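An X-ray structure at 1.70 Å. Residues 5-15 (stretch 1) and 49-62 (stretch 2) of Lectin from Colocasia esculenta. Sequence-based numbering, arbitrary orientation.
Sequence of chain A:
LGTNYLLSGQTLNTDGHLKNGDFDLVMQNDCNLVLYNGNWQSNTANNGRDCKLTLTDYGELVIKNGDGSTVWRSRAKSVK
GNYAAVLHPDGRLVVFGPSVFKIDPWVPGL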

# COMPACT_ATOMS: atom_id res chain seq x y z
N TYR A 5 -3.12 2.80 -5.66
CA TYR A 5 -3.81 2.39 -4.44
C TYR A 5 -5.02 3.24 -4.17
O TYR A 5 -5.11 4.38 -4.64
CB TYR A 5 -2.88 2.39 -3.20
CG TYR A 5 -2.43 3.77 -2.75
CD1 TYR A 5 -3.26 4.58 -1.99
CD2 TYR A 5 -1.15 4.23 -3.04
CE1 TYR A 5 -2.86 5.86 -1.59
CE2 TYR A 5 -0.72 5.49 -2.60
CZ TYR A 5 -1.58 6.30 -1.88
OH TYR A 5 -1.18 7.55 -1.46
N LEU A 6 -5.94 2.69 -3.37
CA LEU A 6 -7.15 3.31 -2.87
C LEU A 6 -7.19 3.08 -1.37
O LEU A 6 -7.18 1.93 -0.93
CB LEU A 6 -8.39 2.72 -3.57
CG LEU A 6 -9.76 3.14 -3.04
CD1 LEU A 6 -10.14 4.50 -3.54
CD2 LEU A 6 -10.84 2.15 -3.46
N LEU A 7 -7.19 4.16 -0.57
CA LEU A 7 -7.25 4.03 0.89
C LEU A 7 -8.69 4.10 1.36
O LEU A 7 -9.53 4.73 0.69
CB LEU A 7 -6.44 5.13 1.59
CG LEU A 7 -4.97 5.30 1.20
CD1 LEU A 7 -4.36 6.47 1.94
CD2 LEU A 7 -4.18 4.02 1.43
N SER A 8 -9.00 3.48 2.51
CA SER A 8 -10.35 3.56 3.07
C SER A 8 -10.70 5.04 3.28
O SER A 8 -9.88 5.82 3.78
CB SER A 8 -10.45 2.74 4.36
OG SER A 8 -9.37 2.99 5.24
N GLY A 9 -11.86 5.45 2.77
CA GLY A 9 -12.29 6.84 2.81
C GLY A 9 -12.11 7.58 1.49
O GLY A 9 -12.68 8.65 1.30
N GLN A 10 -11.29 7.02 0.57
CA GLN A 10 -11.07 7.62 -0.75
C GLN A 10 -12.07 7.04 -1.77
O GLN A 10 -12.71 6.03 -1.50
CB GLN A 10 -9.63 7.42 -1.23
CG GLN A 10 -8.60 8.13 -0.36
CD GLN A 10 -7.19 7.90 -0.85
OE1 GLN A 10 -6.87 6.87 -1.43
NE2 GLN A 10 -6.32 8.86 -0.61
N THR A 11 -12.19 7.68 -2.94
CA THR A 11 -13.09 7.25 -4.00
C THR A 11 -12.36 7.16 -5.34
O THR A 11 -11.63 8.09 -5.71
CB THR A 11 -14.29 8.23 -4.11
OG1 THR A 11 -15.03 8.26 -2.88
CG2 THR A 11 -15.24 7.88 -5.25
N LEU A 12 -12.57 6.05 -6.06
CA LEU A 12 -12.14 5.89 -7.45
C LEU A 12 -13.39 6.24 -8.25
O LEU A 12 -14.37 5.48 -8.26
CB LEU A 12 -11.57 4.48 -7.75
CG LEU A 12 -11.09 4.22 -9.20
CD1 LEU A 12 -9.85 5.03 -9.54
CD2 LEU A 12 -10.80 2.75 -9.43
N ASN A 13 -13.40 7.46 -8.81
CA ASN A 13 -14.54 8.01 -9.55
C ASN A 13 -14.77 7.30 -10.88
O ASN A 13 -13.94 6.51 -11.34
CB ASN A 13 -14.34 9.51 -9.77
CG ASN A 13 -14.80 10.35 -8.61
OD1 ASN A 13 -14.03 10.67 -7.70
ND2 ASN A 13 -16.07 10.74 -8.62
N THR A 14 -15.93 7.61 -11.51
CA THR A 14 -16.37 7.07 -12.79
C THR A 14 -15.31 7.34 -13.86
O THR A 14 -14.83 8.47 -13.99
CB THR A 14 -17.74 7.66 -13.16
OG1 THR A 14 -18.58 7.65 -11.99
CG2 THR A 14 -18.43 6.91 -14.28
N ASP A 15 -14.92 6.27 -14.57
CA ASP A 15 -13.90 6.21 -15.63
C ASP A 15 -12.48 6.48 -15.08
O ASP A 15 -11.56 6.75 -15.85
CB ASP A 15 -14.24 7.13 -16.82
CG ASP A 15 -15.49 6.72 -17.58
OD1 ASP A 15 -15.62 5.51 -17.89
OD2 ASP A 15 -16.31 7.60 -17.89
N ARG A 49 -25.35 4.00 -13.33
CA ARG A 49 -24.78 5.22 -13.92
C ARG A 49 -24.01 6.00 -12.85
O ARG A 49 -24.42 6.01 -11.69
CB ARG A 49 -25.88 6.09 -14.54
N ASP A 50 -22.90 6.66 -13.26
CA ASP A 50 -22.02 7.47 -12.40
C ASP A 50 -21.52 6.64 -11.19
O ASP A 50 -21.53 7.12 -10.05
CB ASP A 50 -22.73 8.78 -11.95
CG ASP A 50 -23.19 9.66 -13.10
OD1 ASP A 50 -24.41 9.75 -13.32
OD2 ASP A 50 -22.32 10.25 -13.78
N CYS A 51 -21.08 5.39 -11.45
CA CYS A 51 -20.61 4.45 -10.43
C CYS A 51 -19.22 4.80 -9.92
O CYS A 51 -18.37 5.28 -10.68
CB CYS A 51 -20.67 3.01 -10.92
SG CYS A 51 -22.35 2.46 -11.33
N LYS A 52 -19.00 4.54 -8.62
CA LYS A 52 -17.75 4.84 -7.91
C LYS A 52 -17.31 3.66 -7.04
O LYS A 52 -18.15 2.92 -6.54
CB LYS A 52 -17.96 6.07 -7.01
CG LYS A 52 -18.27 7.38 -7.76
CD LYS A 52 -18.96 8.40 -6.86
CE LYS A 52 -19.26 9.70 -7.56
NZ LYS A 52 -20.32 9.55 -8.60
N LEU A 53 -15.99 3.53 -6.84
CA LEU A 53 -15.40 2.49 -6.00
C LEU A 53 -14.93 3.12 -4.71
O LEU A 53 -14.26 4.15 -4.73
CB LEU A 53 -14.23 1.79 -6.73
CG LEU A 53 -13.52 0.65 -5.98
CD1 LEU A 53 -14.44 -0.56 -5.78
CD2 LEU A 53 -12.27 0.22 -6.72
N THR A 54 -15.31 2.51 -3.57
CA THR A 54 -14.89 2.96 -2.25
C THR A 54 -14.38 1.76 -1.45
O THR A 54 -14.56 0.60 -1.84
CB THR A 54 -16.02 3.70 -1.50
OG1 THR A 54 -17.18 2.87 -1.43
CG2 THR A 54 -16.33 5.08 -2.09
N LEU A 55 -13.71 2.04 -0.34
CA LEU A 55 -13.18 1.02 0.55
C LEU A 55 -13.63 1.37 1.96
O LEU A 55 -13.34 2.46 2.43
CB LEU A 55 -11.64 0.97 0.41
CG LEU A 55 -10.86 -0.04 1.27
CD1 LEU A 55 -11.19 -1.48 0.89
CD2 LEU A 55 -9.37 0.18 1.10
N THR A 56 -14.40 0.48 2.59
CA THR A 56 -14.93 0.73 3.94
C THR A 56 -13.84 0.67 5.00
O THR A 56 -12.72 0.20 4.74
CB THR A 56 -16.08 -0.23 4.29
OG1 THR A 56 -15.57 -1.54 4.58
CG2 THR A 56 -17.15 -0.30 3.23
N ASP A 57 -14.18 1.13 6.23
CA ASP A 57 -13.29 1.10 7.39
C ASP A 57 -13.10 -0.33 7.90
O ASP A 57 -12.33 -0.54 8.83
CB ASP A 57 -13.85 2.01 8.51
CG ASP A 57 -13.90 3.49 8.16
OD1 ASP A 57 -13.15 3.91 7.24
OD2 ASP A 57 -14.65 4.23 8.82
N TYR A 58 -13.74 -1.32 7.26
CA TYR A 58 -13.60 -2.74 7.58
C TYR A 58 -12.88 -3.49 6.44
O TYR A 58 -12.73 -4.71 6.48
CB TYR A 58 -14.97 -3.37 7.89
CG TYR A 58 -15.65 -2.70 9.06
CD1 TYR A 58 -15.44 -3.15 10.37
CD2 TYR A 58 -16.51 -1.62 8.88
CE1 TYR A 58 -16.05 -2.52 11.45
CE2 TYR A 58 -17.11 -0.98 9.96
CZ TYR A 58 -16.87 -1.43 11.24
OH TYR A 58 -17.49 -0.81 12.30
N GLY A 59 -12.39 -2.73 5.45
CA GLY A 59 -11.62 -3.25 4.33
C GLY A 59 -12.41 -3.88 3.21
O GLY A 59 -11.86 -4.67 2.45
N GLU A 60 -13.69 -3.52 3.09
CA GLU A 60 -14.52 -4.07 2.03
C GLU A 60 -14.56 -3.10 0.85
O GLU A 60 -14.82 -1.91 1.03
CB GLU A 60 -15.94 -4.31 2.57
CG GLU A 60 -16.80 -5.20 1.70
CD GLU A 60 -18.13 -5.59 2.32
OE1 GLU A 60 -18.57 -4.92 3.29
OE2 GLU A 60 -18.74 -6.56 1.84
N LEU A 61 -14.26 -3.61 -0.36
CA LEU A 61 -14.40 -2.82 -1.59
C LEU A 61 -15.89 -2.73 -1.93
O LEU A 61 -16.59 -3.74 -1.84
CB LEU A 61 -13.62 -3.44 -2.75
CG LEU A 61 -12.10 -3.29 -2.71
CD1 LEU A 61 -11.46 -4.26 -3.66
CD2 LEU A 61 -11.66 -1.87 -3.06
N VAL A 62 -16.39 -1.52 -2.29
CA VAL A 62 -17.81 -1.33 -2.59
C VAL A 62 -17.98 -0.48 -3.86
O VAL A 62 -17.37 0.58 -3.98
CB VAL A 62 -18.58 -0.68 -1.39
CG1 VAL A 62 -20.05 -0.43 -1.72
CG2 VAL A 62 -18.45 -1.51 -0.12
O HOH W 1 -10.49 4.04 7.59
O HOH W 2 -13.81 4.88 0.63

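Two stretches far apart in sequence meet here along an antiparallel seam that is short but precise. Its firmest point is the pairing of Leu12 with Leu53, whose CA atoms lie 4.9 Å apart. The amide Leu12 N donates to Leu53 O at 2.9 Å, and Leu53 N returns a bond to Leu12 O, also at 2.9 Å; both are nearly straight, with angles at hydrogen of 167° and 174°. Each carbonyl of this pair also receives a CA-H...O contact, Thr11 CA to Leu53 O at 3.4 Å and Lys52 CA to Leu12 O at 3.5 Å, so one reciprocal pair engages the backbone of its neighbors as well.

Toward Ser8 the regular pattern gives way to a type II turn from Leu7 to Gln10, closed by Gln10 N donating to Leu7 O at 2.9 Å. The side chain of Gln10 folds back to brace the same turn, its OE1 accepting from Leu7 N at 2.9 Å. Gly9 occupies a position with phi near 102° and psi near -16°, where a CB would jam against the carbonyl oxygen of Ser8; the backbone itself calls for glycine. Direct bonding here is slack: Gly9 N reaches Leu55 O only through a weak hydrogen bond of 3.4 Å, while Ser8 CA approaches that same oxygen at 3.2 Å. Water 2 fills the gap, accepting from Gly9 N and Leu55 N, each 3.0 Å from its oxygen, and donating to Gln10 O at 2.7 Å. The chains are no farther apart here, with the CA atoms of Ser8 and Leu55 at 4.6 Å; but Gln10 O stands 4.3 Å from Leu55 N, and the water bonds to both.

The side chains divide by sheet face. Leu12 and Leu53 share the buried face, their CB atoms 3.9 Å apart. Leu6 points toward the second stretch and brings its CD2 into a leucine cluster, 4.0 Å from Leu53 CG, 4.1 Å from Leu55 CB and 4.1 Å from Leu61 CD2. One methyl thus touches three leucines, two of them alternate residues of strand 52-55. That strand runs at 62° to strand 5-7, so the packing joins segments that are far from aligned.

Thr11 and Thr54 lie on the other face, where Thr11 OG1 is 3.5 Å from the methyl CG2 of Thr54 and Thr11 CG2 packs 3.7 Å from Lys52 CB. Farther along, the aliphatic part of Lys52 serves as a surface for Asn13, with CE 3.5 Å from Asn13 ND2, while Lys52 NZ donates to Asp50 O at 3.1 Å within its own stretch.

Side chains secure the two ends differently. Thr14 points toward the second stretch, and its OG1 donates to Cys51 O at 2.7 Å, whereas Thr14 N, 3.5 Å from Cys51 O, has a poor angle; the hydroxyl takes over where the backbone amide is badly aimed. At the turn end, water 1 lies 2.8 Å from Ser8 OG and donates to Asp57 OD1 at 2.7 Å, linking two polar groups through solvent.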